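Side-chain contact in CBS domain-containing protein CBSX1, chloroplastic (Arabidopsis thaliana, PDB 4GQV), which probably senses adenosine-containing ligands through its pair of CBS domains and regulates thioredoxins in the chloroplast: residues Ala108-Glu113 with Thr128-Leu133. Numbering follows the deposited sequence.
Sequences APLVVE and TKYRRL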
# COMPACT_ATOMS: atom_id res chain seq x y z
N ALA A 108 6.02 6.62 -18.67
CA ALA A 108 5.18 7.77 -18.97
C ALA A 108 3.80 7.79 -18.29
O ALA A 108 2.78 7.67 -18.94
CB ALA A 108 5.04 7.92 -20.46
N PRO A 109 3.76 7.94 -16.96
CA PRO A 109 2.49 7.95 -16.23
C PRO A 109 1.93 9.36 -16.02
O PRO A 109 2.63 10.35 -16.25
CB PRO A 109 2.89 7.38 -14.88
CG PRO A 109 4.27 7.89 -14.68
CD PRO A 109 4.91 7.99 -16.04
N LEU A 110 0.69 9.43 -15.56
CA LEU A 110 0.04 10.69 -15.21
C LEU A 110 0.83 11.41 -14.11
O LEU A 110 1.27 10.80 -13.13
CB LEU A 110 -1.39 10.42 -14.75
CG LEU A 110 -2.34 11.55 -14.41
CD1 LEU A 110 -2.60 12.46 -15.61
CD2 LEU A 110 -3.64 10.93 -13.92
N VAL A 111 1.03 12.71 -14.31
CA VAL A 111 2.03 13.45 -13.57
C VAL A 111 1.44 14.76 -13.04
O VAL A 111 0.61 15.38 -13.72
CB VAL A 111 3.25 13.70 -14.51
CG1 VAL A 111 3.98 14.99 -14.21
CG2 VAL A 111 4.18 12.51 -14.50
N VAL A 112 1.83 15.17 -11.84
CA VAL A 112 1.51 16.54 -11.40
C VAL A 112 2.73 17.40 -11.10
O VAL A 112 3.89 16.93 -11.11
CB VAL A 112 0.55 16.57 -10.18
CG1 VAL A 112 -0.78 15.89 -10.52
CG2 VAL A 112 1.23 15.91 -8.97
N GLU A 113 2.47 18.69 -10.85
CA GLU A 113 3.52 19.65 -10.51
C GLU A 113 3.44 20.03 -9.03
O GLU A 113 2.51 19.64 -8.34
CB GLU A 113 3.37 20.92 -11.35
CG GLU A 113 2.95 20.67 -12.80
CD GLU A 113 4.13 20.36 -13.70
OE1 GLU A 113 5.18 21.01 -13.54
OE2 GLU A 113 4.00 19.47 -14.56
N THR A 128 -10.16 7.76 -8.88
CA THR A 128 -9.47 6.83 -9.76
C THR A 128 -8.71 5.76 -8.99
O THR A 128 -8.50 5.86 -7.78
CB THR A 128 -8.42 7.55 -10.64
OG1 THR A 128 -7.37 8.06 -9.80
CG2 THR A 128 -9.04 8.69 -11.45
N LYS A 129 -8.26 4.75 -9.73
CA LYS A 129 -7.47 3.66 -9.17
C LYS A 129 -6.13 4.13 -8.60
O LYS A 129 -5.46 3.40 -7.85
CB LYS A 129 -7.23 2.60 -10.26
CG LYS A 129 -8.50 1.94 -10.79
CD LYS A 129 -8.73 2.21 -12.29
CE LYS A 129 -10.09 1.65 -12.73
NZ LYS A 129 -10.42 1.97 -14.15
N TYR A 130 -5.75 5.35 -8.94
CA TYR A 130 -4.46 5.91 -8.55
C TYR A 130 -4.38 6.31 -7.06
O TYR A 130 -5.22 7.06 -6.55
CB TYR A 130 -4.09 7.10 -9.45
CG TYR A 130 -4.15 6.80 -10.94
CD1 TYR A 130 -3.15 6.07 -11.57
CD2 TYR A 130 -5.21 7.24 -11.72
CE1 TYR A 130 -3.20 5.79 -12.93
CE2 TYR A 130 -5.29 6.97 -13.07
CZ TYR A 130 -4.28 6.24 -13.67
OH TYR A 130 -4.37 5.98 -15.02
N ARG A 131 -3.37 5.78 -6.39
CA ARG A 131 -3.13 6.06 -4.98
C ARG A 131 -1.92 6.97 -4.83
O ARG A 131 -1.69 7.54 -3.78
CB ARG A 131 -2.88 4.76 -4.21
CG ARG A 131 -4.12 4.05 -3.75
CD ARG A 131 -3.93 3.63 -2.31
NE ARG A 131 -5.15 3.09 -1.74
CZ ARG A 131 -5.46 1.79 -1.72
NH1 ARG A 131 -4.63 0.90 -2.25
NH2 ARG A 131 -6.60 1.39 -1.18
N ARG A 132 -1.15 7.07 -5.90
CA ARG A 132 0.08 7.85 -5.93
C ARG A 132 0.04 8.69 -7.19
O ARG A 132 -0.69 8.35 -8.12
CB ARG A 132 1.31 6.90 -5.92
CG ARG A 132 1.23 5.84 -4.79
CD ARG A 132 2.43 4.89 -4.76
NE ARG A 132 2.06 3.47 -4.83
CZ ARG A 132 2.84 2.53 -5.35
NH1 ARG A 132 4.02 2.85 -5.85
NH2 ARG A 132 2.43 1.27 -5.39
N LEU A 133 0.77 9.80 -7.21
CA LEU A 133 1.05 10.57 -8.42
C LEU A 133 2.42 11.18 -8.26
O LEU A 133 2.70 11.82 -7.27
CB LEU A 133 0.05 11.69 -8.67
CG LEU A 133 -1.40 11.30 -9.02
CD1 LEU A 133 -2.27 12.55 -9.17
CD2 LEU A 133 -1.46 10.44 -10.28
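The Y130 ring meets L110 obliquely. Methyl CD2 of L110 approaches ring carbon CE2 of Y130 at 4.4 Å, a loose apolar touch. Y130 brings the one flat side chain among the touching residues. It stands at the exposed end, where L110 too is open to solvent. Behind the ring, in the main chain, the backbone N of Y130 donates to OG1 of T128, 3.3 Å away, which makes an ST turn. The T128 hydroxyl also pairs with the backbone O of I124, so it ties the turn to the end of helix 118-127.

L133 is the buried member, and its two methyls divide the work. CD2 of L133 lies 4.3 Å from CD2 of L110 and 4.0 Å from the carbonyl O of L110. CD1 of L133 meets CG1 of V112 at 3.9 Å. The V112 and L133 side chains cross at about a right angle. CG1 of V112 is anti to the carbonyl carbon (chi1 -60°), which sets that methyl against L133. No hydrogen bond joins the two segments; their side chains meet by apolar packing.

Both segments belong to the second CBS domain and lie in the loops before and after helix 118-127. L110 and L133 both pack on I124 of that helix, and L133 also reaches L125. V112 forms backbone hydrogen bonds with P134 and V136, so this part of the 108-113 loop lies beside strand 134-136.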